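Local coordinates for sterol carrier protein 2 (PDB 2CX7) that probably binds and transfers sterols or other lipids, as a member of the SCP-2 sterol transfer family in Thermus thermophilus, at residues A[10-15]-A[120-125]; A[31-36]-A[51-56]; A[75-80]-A[101-106]. One frame throughout, in Å; residues are numbered along the deposited sequence.

Contact 1 (A[10-15]-A[120-125])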
ATOM      1  N   GLN A  10       4.090  -9.541   5.733  1.00 24.60           N
ATOM      2  CA  GLN A  10       3.729 -10.005   7.067  1.00 24.65           C
ATOM      3  C   GLN A  10       4.176  -9.019   8.130  1.00 22.60           C
ATOM      4  O   GLN A  10       3.433  -8.723   9.063  1.00 20.11           O
ATOM      5  CB  GLN A  10       4.373 -11.363   7.359  1.00 26.81           C
ATOM      6  CG  GLN A  10       3.829 -12.517   6.542  1.00 35.68           C
ATOM      7  CD  GLN A  10       4.507 -13.825   6.904  1.00 44.27           C
ATOM      8  OE1 GLN A  10       4.508 -14.232   8.067  1.00 48.55           O
ATOM      9  NE2 GLN A  10       5.093 -14.489   5.912  1.00 46.54           N
ATOM     10  N   ALA A  11       5.396  -8.512   7.995  1.00 21.45           N
ATOM     11  CA  ALA A  11       5.921  -7.565   8.966  1.00 21.56           C
ATOM     12  C   ALA A  11       5.132  -6.261   8.925  1.00 19.82           C
ATOM     13  O   ALA A  11       4.980  -5.589   9.942  1.00 20.19           O
ATOM     14  CB  ALA A  11       7.400  -7.288   8.691  1.00 25.36           C
ATOM     15  N   TYR A  12       4.641  -5.911   7.739  1.00 16.88           N
ATOM     16  CA  TYR A  12       3.874  -4.679   7.554  1.00 19.37           C
ATOM     17  C   TYR A  12       2.509  -4.793   8.235  1.00 18.23           C
ATOM     18  O   TYR A  12       2.083  -3.882   8.942  1.00 19.82           O
ATOM     19  CB  TYR A  12       3.718  -4.408   6.059  1.00 19.75           C
ATOM     20  CG  TYR A  12       3.001  -3.129   5.694  1.00 15.14           C
ATOM     21  CD1 TYR A  12       3.099  -1.988   6.493  1.00 13.19           C
ATOM     22  CD2 TYR A  12       2.299  -3.035   4.493  1.00 21.58           C
ATOM     23  CE1 TYR A  12       2.522  -0.781   6.097  1.00 13.06           C
ATOM     24  CE2 TYR A  12       1.723  -1.839   4.087  1.00 20.32           C
ATOM     25  CZ  TYR A  12       1.841  -0.717   4.888  1.00 20.08           C
ATOM     26  OH  TYR A  12       1.317   0.475   4.450  1.00 19.38           O
ATOM     27  N   CYS A  13       1.833  -5.918   8.029  1.00 17.39           N
ATOM     28  CA  CYS A  13       0.521  -6.140   8.645  1.00 20.72           C
ATOM     29  C   CYS A  13       0.670  -6.032  10.155  1.00 18.80           C
ATOM     30  O   CYS A  13      -0.127  -5.371  10.817  1.00 17.70           O
ATOM     31  CB  CYS A  13      -0.017  -7.519   8.257  1.00 20.12           C
ATOM     32  SG  CYS A  13      -1.793  -7.879   8.558  1.00 25.41           S
ATOM     33  N   ARG A  14       1.707  -6.660  10.700  1.00 21.94           N
ATOM     34  CA  ARG A  14       1.952  -6.608  12.134  1.00 20.10           C
ATOM     35  C   ARG A  14       2.199  -5.178  12.602  1.00 21.30           C
ATOM     36  O   ARG A  14       1.649  -4.748  13.615  1.00 19.90           O
ATOM     37  CB  ARG A  14       3.156  -7.485  12.499  1.00 29.41           C
ATOM     38  CG  ARG A  14       3.440  -7.525  13.983  1.00 30.85           C
ATOM     39  CD  ARG A  14       4.618  -8.425  14.308  1.00 35.23           C
ATOM     40  NE  ARG A  14       4.815  -8.534  15.750  1.00 40.34           N
ATOM     41  CZ  ARG A  14       5.880  -9.089  16.322  1.00 48.74           C
ATOM     42  NH1 ARG A  14       6.855  -9.594  15.572  1.00 47.29           N
ATOM     43  NH2 ARG A  14       5.973  -9.136  17.644  1.00 48.66           N
ATOM     44  N   LYS A  15       3.027  -4.438  11.865  1.00 19.92           N
ATOM     45  CA  LYS A  15       3.330  -3.055  12.223  1.00 17.66           C
ATOM     46  C   LYS A  15       2.075  -2.188  12.218  1.00 17.52           C
ATOM     47  O   LYS A  15       1.923  -1.296  13.054  1.00 17.64           O
ATOM     48  CB  LYS A  15       4.361  -2.462  11.261  1.00 23.70           C
ATOM     49  CG  LYS A  15       5.804  -2.682  11.682  1.00 33.01           C
ATOM     50  CD  LYS A  15       6.144  -1.892  12.944  1.00 34.89           C
ATOM     51  CE  LYS A  15       7.640  -1.952  13.229  1.00 42.61           C
ATOM     52  NZ  LYS A  15       8.049  -1.107  14.389  1.00 39.44           N
ATOM     53  N   GLN A 120      -1.970   8.448   4.690  1.00 12.71           N
ATOM     54  CA  GLN A 120      -0.721   9.023   5.168  1.00 14.26           C
ATOM     55  C   GLN A 120      -0.100   8.093   6.209  1.00 18.12           C
ATOM     56  O   GLN A 120       1.114   7.863   6.210  1.00 16.57           O
ATOM     57  CB  GLN A 120      -0.971  10.413   5.770  1.00 13.39           C
ATOM     58  CG  GLN A 120      -1.367  11.469   4.756  1.00 15.07           C
ATOM     59  CD  GLN A 120      -1.799  12.770   5.413  1.00 17.59           C
ATOM     60  OE1 GLN A 120      -2.752  12.800   6.195  1.00 20.90           O
ATOM     61  NE2 GLN A 120      -1.099  13.852   5.098  1.00 19.28           N
ATOM     62  N   GLU A 121      -0.931   7.539   7.092  1.00 17.26           N
ATOM     63  CA  GLU A 121      -0.422   6.635   8.118  1.00 15.18           C
ATOM     64  C   GLU A 121       0.055   5.300   7.533  1.00 17.43           C
ATOM     65  O   GLU A 121       1.075   4.757   7.968  1.00 15.32           O
ATOM     66  CB  GLU A 121      -1.482   6.380   9.200  1.00 14.09           C
ATOM     67  CG  GLU A 121      -1.712   7.546  10.165  1.00 19.04           C
ATOM     68  CD  GLU A 121      -0.439   7.982  10.882  1.00 27.36           C
ATOM     69  OE1 GLU A 121       0.470   7.145  11.058  1.00 28.73           O
ATOM     70  OE2 GLU A 121      -0.355   9.162  11.280  1.00 24.73           O
ATOM     71  N   LEU A 122      -0.681   4.767   6.561  1.00 15.85           N
ATOM     72  CA  LEU A 122      -0.288   3.509   5.921  1.00 15.51           C
ATOM     73  C   LEU A 122       1.135   3.647   5.420  1.00 14.64           C
ATOM     74  O   LEU A 122       1.978   2.761   5.609  1.00 14.15           O
ATOM     75  CB  LEU A 122      -1.197   3.195   4.724  1.00 15.06           C
ATOM     76  CG  LEU A 122      -2.553   2.530   4.979  1.00 21.47           C
ATOM     77  CD1 LEU A 122      -3.354   2.473   3.687  1.00 16.39           C
ATOM     78  CD2 LEU A 122      -2.336   1.112   5.520  1.00 23.75           C
ATOM     79  N   VAL A 123       1.402   4.774   4.771  1.00 13.95           N
ATOM     80  CA  VAL A 123       2.722   5.035   4.221  1.00 15.43           C
ATOM     81  C   VAL A 123       3.770   5.274   5.311  1.00 16.77           C
ATOM     82  O   VAL A 123       4.888   4.758   5.227  1.00 16.67           O
ATOM     83  CB  VAL A 123       2.669   6.225   3.247  1.00 13.76           C
ATOM     84  CG1 VAL A 123       4.071   6.636   2.830  1.00 15.49           C
ATOM     85  CG2 VAL A 123       1.855   5.823   2.008  1.00 17.35           C
ATOM     86  N   LYS A 124       3.414   6.049   6.329  1.00 16.85           N
ATOM     87  CA  LYS A 124       4.349   6.315   7.422  1.00 18.56           C
ATOM     88  C   LYS A 124       4.735   5.008   8.109  1.00 18.22           C
ATOM     89  O   LYS A 124       5.896   4.815   8.477  1.00 18.95           O
ATOM     90  CB  LYS A 124       3.736   7.278   8.450  1.00 17.02           C
ATOM     91  CG  LYS A 124       3.635   8.728   7.988  1.00 18.03           C
ATOM     92  CD  LYS A 124       3.067   9.600   9.095  1.00 21.49           C
ATOM     93  CE  LYS A 124       2.973  11.061   8.670  1.00 30.84           C
ATOM     94  NZ  LYS A 124       2.355  11.872   9.752  1.00 37.57           N
ATOM     95  N   VAL A 125       3.771   4.106   8.286  1.00 16.34           N
ATOM     96  CA  VAL A 125       4.062   2.826   8.927  1.00 18.37           C
ATOM     97  C   VAL A 125       4.958   1.960   8.039  1.00 18.73           C
ATOM     98  O   VAL A 125       5.891   1.315   8.526  1.00 21.35           O
ATOM     99  CB  VAL A 125       2.755   2.047   9.265  1.00 16.29           C
ATOM    100  CG1 VAL A 125       3.074   0.605   9.670  1.00 17.91           C
ATOM    101  CG2 VAL A 125       2.026   2.755  10.402  1.00 15.28           C
TER
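Y12 reaches from helix 6-17 to the backbone of L122 on helix 116-127, and its tip makes the one hydrogen bond between segments 10-15 and 120-125. The helix axes approach to 10.6 Å at their closest and run at 124° to each other, a spacing that the tyrosine ring spans. From CB outward, CG stands anti to the backbone N (chi1 -177°), which starts the ring on its way across. Along one edge of the ring, CD1 and then CE1 pass CG1 of V125, with CE1 at 3.9 Å from that methyl. From the other edge, Y12 CD2 packs on L53 CD2 in the sheet. Further out, Y12 CE1 and CZ draw level with L122 O, which sits at the ring edge in the ring plane. Last comes Y12 OH, donating to L122 O at 2.6 Å from above the carbonyl plane, 55° out of it. The same hydroxyl oxygen is 3.7 Å from L122 CB. V125 CG1 also takes K15 CB at 3.7 Å, while the rest of the lysine chain turns away. L16 packs on L122 and V125, and V129 on Y12 and K15; C13, facing away from helix 116-127, ties helix 6-17 to the sheet through its disulfide to C60. A phenylalanine in place of Y12 would probably leave L122 O without this donor and the ring without its polar anchor. Because the acceptor is a main-chain oxygen, the polar link depends on the position of helix 116-127 and not on the side chain L122 carries, with apolar packing around V125 CG1 supplying the rest.

Contact 2 (A[31-36]-A[51-56])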
ATOM      1  N   GLY A  31     -12.316  -2.575   3.388  1.00 21.47           N
ATOM      2  CA  GLY A  31     -11.894  -2.802   2.019  1.00 22.94           C
ATOM      3  C   GLY A  31     -10.445  -3.217   1.896  1.00 17.38           C
ATOM      4  O   GLY A  31      -9.586  -2.744   2.644  1.00 16.57           O
ATOM      5  N   SER A  32     -10.172  -4.115   0.959  1.00 17.99           N
ATOM      6  CA  SER A  32      -8.804  -4.581   0.747  1.00 17.04           C
ATOM      7  C   SER A  32      -8.072  -3.550  -0.107  1.00 15.38           C
ATOM      8  O   SER A  32      -8.692  -2.811  -0.871  1.00 16.74           O
ATOM      9  CB  SER A  32      -8.802  -5.951   0.060  1.00 17.55           C
ATOM     10  OG  SER A  32      -9.590  -5.951  -1.118  1.00 18.36           O
ATOM     11  N   LEU A  33      -6.754  -3.488   0.040  1.00 14.78           N
ATOM     12  CA  LEU A  33      -5.952  -2.535  -0.717  1.00 12.91           C
ATOM     13  C   LEU A  33      -4.725  -3.231  -1.261  1.00 15.49           C
ATOM     14  O   LEU A  33      -3.993  -3.885  -0.512  1.00 16.11           O
ATOM     15  CB  LEU A  33      -5.506  -1.374   0.190  1.00 13.35           C
ATOM     16  CG  LEU A  33      -4.452  -0.390  -0.345  1.00 16.33           C
ATOM     17  CD1 LEU A  33      -5.040   0.437  -1.483  1.00 17.47           C
ATOM     18  CD2 LEU A  33      -4.000   0.546   0.793  1.00 15.35           C
ATOM     19  N   ALA A  34      -4.501  -3.087  -2.562  1.00 14.58           N
ATOM     20  CA  ALA A  34      -3.340  -3.684  -3.193  1.00 12.62           C
ATOM     21  C   ALA A  34      -2.372  -2.600  -3.617  1.00 16.79           C
ATOM     22  O   ALA A  34      -2.762  -1.615  -4.260  1.00 18.02           O
ATOM     23  CB  ALA A  34      -3.755  -4.512  -4.409  1.00 15.16           C
ATOM     24  N   LEU A  35      -1.112  -2.778  -3.230  1.00 14.00           N
ATOM     25  CA  LEU A  35      -0.039  -1.872  -3.603  1.00 12.95           C
ATOM     26  C   LEU A  35       0.694  -2.677  -4.677  1.00 14.05           C
ATOM     27  O   LEU A  35       1.417  -3.638  -4.377  1.00 17.67           O
ATOM     28  CB  LEU A  35       0.859  -1.593  -2.402  1.00 15.88           C
ATOM     29  CG  LEU A  35       0.122  -1.094  -1.155  1.00 17.82           C
ATOM     30  CD1 LEU A  35       1.142  -0.766  -0.077  1.00 19.99           C
ATOM     31  CD2 LEU A  35      -0.740   0.131  -1.504  1.00 14.80           C
ATOM     32  N   ALA A  36       0.486  -2.289  -5.928  1.00 11.77           N
ATOM     33  CA  ALA A  36       1.042  -3.015  -7.060  1.00 11.57           C
ATOM     34  C   ALA A  36       2.235  -2.375  -7.765  1.00 12.50           C
ATOM     35  O   ALA A  36       2.254  -1.166  -8.016  1.00 13.14           O
ATOM     36  CB  ALA A  36      -0.067  -3.277  -8.072  1.00 16.52           C
ATOM     37  N   VAL A  51       1.385  -6.229  -2.866  1.00 22.15           N
ATOM     38  CA  VAL A  51       1.178  -6.566  -1.471  1.00 21.96           C
ATOM     39  C   VAL A  51      -0.294  -6.228  -1.304  1.00 21.89           C
ATOM     40  O   VAL A  51      -0.708  -5.098  -1.560  1.00 19.54           O
ATOM     41  CB  VAL A  51       2.020  -5.717  -0.519  1.00 21.67           C
ATOM     42  CG1 VAL A  51       1.555  -5.939   0.915  1.00 19.88           C
ATOM     43  CG2 VAL A  51       3.498  -6.111  -0.633  1.00 28.79           C
ATOM     44  N   VAL A  52      -1.080  -7.216  -0.897  1.00 20.80           N
ATOM     45  CA  VAL A  52      -2.509  -7.028  -0.732  1.00 19.91           C
ATOM     46  C   VAL A  52      -2.827  -7.060   0.755  1.00 17.77           C
ATOM     47  O   VAL A  52      -2.512  -8.032   1.449  1.00 17.95           O
ATOM     48  CB  VAL A  52      -3.286  -8.128  -1.495  1.00 22.37           C
ATOM     49  CG1 VAL A  52      -4.785  -7.874  -1.417  1.00 21.96           C
ATOM     50  CG2 VAL A  52      -2.824  -8.149  -2.958  1.00 20.31           C
ATOM     51  N   LEU A  53      -3.427  -5.971   1.230  1.00 16.13           N
ATOM     52  CA  LEU A  53      -3.784  -5.811   2.632  1.00 14.11           C
ATOM     53  C   LEU A  53      -5.288  -5.961   2.867  1.00 15.44           C
ATOM     54  O   LEU A  53      -6.097  -5.297   2.216  1.00 17.11           O
ATOM     55  CB  LEU A  53      -3.356  -4.425   3.114  1.00 13.67           C
ATOM     56  CG  LEU A  53      -1.924  -3.976   2.807  1.00 17.85           C
ATOM     57  CD1 LEU A  53      -1.798  -2.460   2.968  1.00 23.31           C
ATOM     58  CD2 LEU A  53      -0.961  -4.707   3.727  1.00 24.44           C
ATOM     59  N   ASP A  54      -5.650  -6.846   3.787  1.00 15.93           N
ATOM     60  CA  ASP A  54      -7.051  -7.060   4.164  1.00 15.65           C
ATOM     61  C   ASP A  54      -7.246  -6.131   5.358  1.00 17.35           C
ATOM     62  O   ASP A  54      -7.058  -6.530   6.507  1.00 24.64           O
ATOM     63  CB  ASP A  54      -7.260  -8.522   4.575  1.00 18.06           C
ATOM     64  CG  ASP A  54      -8.693  -8.824   4.981  1.00 21.24           C
ATOM     65  OD1 ASP A  54      -9.559  -7.928   4.893  1.00 25.35           O
ATOM     66  OD2 ASP A  54      -8.954  -9.973   5.391  1.00 25.29           O
ATOM     67  N   LEU A  55      -7.604  -4.881   5.081  1.00 15.70           N
ATOM     68  CA  LEU A  55      -7.760  -3.873   6.125  1.00 13.48           C
ATOM     69  C   LEU A  55      -9.196  -3.761   6.625  1.00 19.51           C
ATOM     70  O   LEU A  55     -10.131  -3.844   5.837  1.00 18.79           O
ATOM     71  CB  LEU A  55      -7.287  -2.521   5.581  1.00 12.11           C
ATOM     72  CG  LEU A  55      -5.856  -2.497   5.020  1.00 10.99           C
ATOM     73  CD1 LEU A  55      -5.592  -1.193   4.309  1.00 13.13           C
ATOM     74  CD2 LEU A  55      -4.857  -2.713   6.150  1.00 13.27           C
ATOM     75  N   TRP A  56      -9.361  -3.541   7.927  1.00 19.70           N
ATOM     76  CA  TRP A  56     -10.698  -3.434   8.499  1.00 20.79           C
ATOM     77  C   TRP A  56     -10.762  -2.714   9.845  1.00 15.67           C
ATOM     78  O   TRP A  56     -10.207  -3.176  10.849  1.00 15.51           O
ATOM     79  CB  TRP A  56     -11.309  -4.831   8.637  1.00 21.06           C
ATOM     80  CG  TRP A  56     -12.768  -4.825   9.025  1.00 27.86           C
ATOM     81  CD1 TRP A  56     -13.285  -4.752  10.284  1.00 28.48           C
ATOM     82  CD2 TRP A  56     -13.887  -4.896   8.134  1.00 28.14           C
ATOM     83  NE1 TRP A  56     -14.659  -4.778  10.236  1.00 31.37           N
ATOM     84  CE2 TRP A  56     -15.055  -4.866   8.927  1.00 28.04           C
ATOM     85  CE3 TRP A  56     -14.015  -4.985   6.740  1.00 30.14           C
ATOM     86  CZ2 TRP A  56     -16.342  -4.924   8.372  1.00 35.57           C
ATOM     87  CZ3 TRP A  56     -15.290  -5.043   6.189  1.00 36.16           C
ATOM     88  CH2 TRP A  56     -16.440  -5.011   7.006  1.00 36.56           C
TER
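Segments 31-36 and 51-56 pair antiparallel through L33 with L53 and L35 with V51, the strand directions 163° apart and the axes 4.6 Å at their closest. Each of these two hydrogen-bonded pairs exchanges both of its bonds. The L53 N to L33 O bond, 2.8 Å long, is almost perfectly straight at its hydrogen (179°), and V51 N to L35 O is the longest of the four at 3.0 Å. Between the two hydrogen-bonded pairs, A34 and V52 form a non-hydrogen-bonded pair, where A34 CB rests 4.0 Å from V52 CG2. The strands belong to the hairpin 32-37 and 49-56 of the five-stranded SCP-2 sheet, with strand 32-37 in the middle of the strand order. L33, L35, V51, L53 and L55 make up the apolar face, and helix 6-17 lies over it: V51 meets W8 and A9, and L55 meets L16. On this face L33 CB approaches L55 CD1 to 4.1 Å. With L33 CG anti to the backbone N (chi1 170°), the branch beyond it sets L33 CD2 4.3 Å from L53 CD1, so L33 contacts both leucines of the facing strand. The opposite face carries S32, A34, V52 and D54. There S32 OG is hydrogen-bonded to D73 N, and D54 OD1 forms a salt bridge with R61. At G31 the backbone angles would press a CB against the carbonyl O before it, and G31 O accepts from W29 NE1.

Contact 3 (A[75-80]-A[101-106]); sequences VIEADL and LLELKK
L101 O meets A78 CB at 3.5 Å, and a water joins L101 O to D79 N. L102 then turns its CB to I76 CG2 (3.8 Å) and its CD2 to A78 CB, an apolar patch that W83 and L97 extend. E103 gives and takes a backbone bond with E77, each 2.8 Å between N and O and both close to straight. This is where strand 103-106 joins strand 74-78 as an outermost strand of the SCP-2 sheet. The two glutamate carboxylates come close on one face, and R38 pairs with both of them. E103 OE1 also forms a salt bridge with K105 NZ, though its hydrogen bond is weak; the place of E77 OE2 beside that lysine is doubtful. L104, on the other face, brings CD1 to I76 CG1 at 3.9 Å. At K105 the pairing slips by one residue: K105 and K106 both face V75, a classic beta bulge. V75 O takes K105 N at 2.8 Å and, weakly, K106 N. K105 CG, anti to the carbonyl carbon (chi1 -69°), lies 3.6 Å from E77 CB. K106 O accepts V75 N at 3.1 Å, K106 CB packs on V75 CB, and K106 NZ, ending an extended chain, is hydrogen-bonded to A72 O.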
ATOM      1  N   VAL A  75      -6.894  -0.609  -5.793  1.00 12.14           N
ATOM      2  CA  VAL A  75      -5.612  -0.995  -6.350  1.00 15.47           C
ATOM      3  C   VAL A  75      -4.845   0.251  -6.758  1.00 14.74           C
ATOM      4  O   VAL A  75      -5.340   1.072  -7.537  1.00 13.94           O
ATOM      5  CB  VAL A  75      -5.780  -1.911  -7.578  1.00 18.03           C
ATOM      6  CG1 VAL A  75      -4.422  -2.236  -8.179  1.00 17.84           C
ATOM      7  CG2 VAL A  75      -6.486  -3.188  -7.163  1.00 16.74           C
ATOM      8  N   ILE A  76      -3.655   0.406  -6.185  1.00 14.63           N
ATOM      9  CA  ILE A  76      -2.782   1.536  -6.499  1.00 12.49           C
ATOM     10  C   ILE A  76      -1.528   0.935  -7.116  1.00 12.54           C
ATOM     11  O   ILE A  76      -0.789   0.187  -6.469  1.00 16.08           O
ATOM     12  CB  ILE A  76      -2.379   2.333  -5.258  1.00 14.13           C
ATOM     13  CG1 ILE A  76      -3.624   2.860  -4.541  1.00 15.25           C
ATOM     14  CG2 ILE A  76      -1.478   3.502  -5.682  1.00 18.35           C
ATOM     15  CD1 ILE A  76      -3.319   3.645  -3.269  1.00 17.44           C
ATOM     16  N   GLU A  77      -1.290   1.284  -8.371  1.00 12.08           N
ATOM     17  CA  GLU A  77      -0.167   0.753  -9.136  1.00 13.37           C
ATOM     18  C   GLU A  77       0.900   1.804  -9.423  1.00 13.07           C
ATOM     19  O   GLU A  77       0.590   2.993  -9.570  1.00 13.77           O
ATOM     20  CB  GLU A  77      -0.721   0.184 -10.446  1.00 21.29           C
ATOM     21  CG  GLU A  77       0.295  -0.177 -11.498  1.00 25.51           C
ATOM     22  CD  GLU A  77      -0.379  -0.461 -12.836  1.00 32.61           C
ATOM     23  OE1 GLU A  77      -1.104  -1.474 -12.927  1.00 28.74           O
ATOM     24  OE2 GLU A  77      -0.197   0.339 -13.784  1.00 32.77           O
ATOM     25  N   ALA A  78       2.148   1.360  -9.541  1.00 10.09           N
ATOM     26  CA  ALA A  78       3.248   2.277  -9.808  1.00 10.20           C
ATOM     27  C   ALA A  78       4.507   1.524 -10.200  1.00 13.17           C
ATOM     28  O   ALA A  78       4.596   0.299 -10.025  1.00 13.93           O
ATOM     29  CB  ALA A  78       3.520   3.133  -8.567  1.00 10.02           C
ATOM     30  N   ASP A  79       5.469   2.260 -10.751  1.00 14.32           N
ATOM     31  CA  ASP A  79       6.760   1.684 -11.115  1.00 16.34           C
ATOM     32  C   ASP A  79       7.472   1.414  -9.792  1.00 16.47           C
ATOM     33  O   ASP A  79       7.270   2.143  -8.817  1.00 14.84           O
ATOM     34  CB  ASP A  79       7.598   2.687 -11.907  1.00 19.54           C
ATOM     35  CG  ASP A  79       7.266   2.706 -13.384  1.00 23.08           C
ATOM     36  OD1 ASP A  79       6.149   2.301 -13.752  1.00 19.36           O
ATOM     37  OD2 ASP A  79       8.134   3.148 -14.178  1.00 27.47           O
ATOM     38  N   LEU A  80       8.313   0.385  -9.755  1.00 10.57           N
ATOM     39  CA  LEU A  80       9.045   0.058  -8.536  1.00 11.85           C
ATOM     40  C   LEU A  80       9.759   1.278  -7.956  1.00 10.05           C
ATOM     41  O   LEU A  80       9.682   1.538  -6.752  1.00 14.50           O
ATOM     42  CB  LEU A  80      10.081  -1.036  -8.805  1.00 15.48           C
ATOM     43  CG  LEU A  80      10.957  -1.393  -7.599  1.00 13.96           C
ATOM     44  CD1 LEU A  80      10.067  -1.830  -6.444  1.00 21.92           C
ATOM     45  CD2 LEU A  80      11.961  -2.470  -7.976  1.00 17.62           C
ATOM     46  N   LEU A 101       1.503   9.540 -10.311  1.00 15.30           N
ATOM     47  CA  LEU A 101       2.749   8.779 -10.132  1.00 13.90           C
ATOM     48  C   LEU A 101       2.334   7.466  -9.473  1.00 16.22           C
ATOM     49  O   LEU A 101       2.873   6.395  -9.779  1.00 14.30           O
ATOM     50  CB  LEU A 101       3.740   9.560  -9.259  1.00 13.02           C
ATOM     51  CG  LEU A 101       4.366  10.763  -9.971  1.00 15.67           C
ATOM     52  CD1 LEU A 101       5.177  11.602  -8.988  1.00 18.85           C
ATOM     53  CD2 LEU A 101       5.244  10.259 -11.114  1.00 18.50           C
ATOM     54  N   LEU A 102       1.394   7.562  -8.535  1.00 13.59           N
ATOM     55  CA  LEU A 102       0.806   6.386  -7.918  1.00 11.23           C
ATOM     56  C   LEU A 102      -0.523   6.433  -8.664  1.00 15.42           C
ATOM     57  O   LEU A 102      -1.249   7.421  -8.572  1.00 15.02           O
ATOM     58  CB  LEU A 102       0.565   6.566  -6.414  1.00 13.94           C
ATOM     59  CG  LEU A 102       1.785   6.606  -5.482  1.00 12.73           C
ATOM     60  CD1 LEU A 102       1.292   6.754  -4.051  1.00 13.59           C
ATOM     61  CD2 LEU A 102       2.620   5.331  -5.626  1.00 12.87           C
ATOM     62  N   GLU A 103      -0.823   5.384  -9.413  1.00 12.65           N
ATOM     63  CA  GLU A 103      -2.037   5.353 -10.212  1.00 12.97           C
ATOM     64  C   GLU A 103      -3.149   4.523  -9.586  1.00 12.90           C
ATOM     65  O   GLU A 103      -2.977   3.338  -9.299  1.00 14.96           O
ATOM     66  CB  GLU A 103      -1.702   4.840 -11.625  1.00 17.64           C
ATOM     67  CG  GLU A 103      -2.915   4.587 -12.514  1.00 15.90           C
ATOM     68  CD  GLU A 103      -2.546   4.307 -13.969  1.00 25.18           C
ATOM     69  OE1 GLU A 103      -1.502   3.668 -14.209  1.00 27.95           O
ATOM     70  OE2 GLU A 103      -3.314   4.714 -14.875  1.00 25.54           O
ATOM     71  N   LEU A 104      -4.288   5.158  -9.358  1.00 14.26           N
ATOM     72  CA  LEU A 104      -5.420   4.444  -8.784  1.00 14.80           C
ATOM     73  C   LEU A 104      -6.085   3.656  -9.911  1.00 16.83           C
ATOM     74  O   LEU A 104      -6.822   4.209 -10.732  1.00 20.56           O
ATOM     75  CB  LEU A 104      -6.407   5.428  -8.157  1.00 17.73           C
ATOM     76  CG  LEU A 104      -7.559   4.784  -7.378  1.00 15.17           C
ATOM     77  CD1 LEU A 104      -7.006   4.053  -6.149  1.00 16.56           C
ATOM     78  CD2 LEU A 104      -8.553   5.860  -6.955  1.00 18.43           C
ATOM     79  N   LYS A 105      -5.804   2.359  -9.952  1.00 16.80           N
ATOM     80  CA  LYS A 105      -6.338   1.476 -10.985  1.00 19.36           C
ATOM     81  C   LYS A 105      -7.747   0.959 -10.707  1.00 20.87           C
ATOM     82  O   LYS A 105      -8.498   0.641 -11.636  1.00 20.07           O
ATOM     83  CB  LYS A 105      -5.398   0.292 -11.179  1.00 22.54           C
ATOM     84  CG  LYS A 105      -4.067   0.652 -11.817  1.00 31.11           C
ATOM     85  CD  LYS A 105      -4.252   1.092 -13.260  1.00 38.19           C
ATOM     86  CE  LYS A 105      -2.924   1.119 -13.993  1.00 39.80           C
ATOM     87  NZ  LYS A 105      -3.042   1.542 -15.422  1.00 45.10           N
ATOM     88  N   LYS A 106      -8.097   0.854  -9.432  1.00 20.99           N
ATOM     89  CA  LYS A 106      -9.426   0.385  -9.042  1.00 20.34           C
ATOM     90  C   LYS A 106      -9.848   1.157  -7.806  1.00 16.91           C
ATOM     91  O   LYS A 106      -9.071   1.309  -6.860  1.00 16.85           O
ATOM     92  CB  LYS A 106      -9.408  -1.117  -8.752  1.00 21.79           C
ATOM     93  CG  LYS A 106     -10.776  -1.704  -8.434  1.00 22.72           C
ATOM     94  CD  LYS A 106     -10.681  -3.213  -8.298  1.00 26.05           C
ATOM     95  CE  LYS A 106     -11.989  -3.835  -7.839  1.00 26.25           C
ATOM     96  NZ  LYS A 106     -11.799  -5.291  -7.567  1.00 22.90           N
TER
HETATM   97  O   HOH W   1      -0.604   0.851 -17.034  1.00 42.42           O
HETATM   98  O   HOH W   2       5.119   5.249 -10.994  1.00 11.57           O

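From the N terminus, helix 6-17 opens the loop that contact 1 closes more than a hundred residues later, when helix 116-127 returns to it. Contacts 2 and 3 are both nested inside this loop and follow one another in series without crossing. Contact 2 closes a short hairpin; contact 3 closes a loop that includes helices 80-86 and 93-99. Strands 32-37 and 74-78 are neighbours in the sheet, and backbone bonds from A34 and A36 to I76 join contacts 2 and 3. Contact 1 packs on contact 2 where L122 CD1 meets L33 CD2, whereas contact 3 lies on the far side of the chain's centre, about 18 Å from contact 1 between centres.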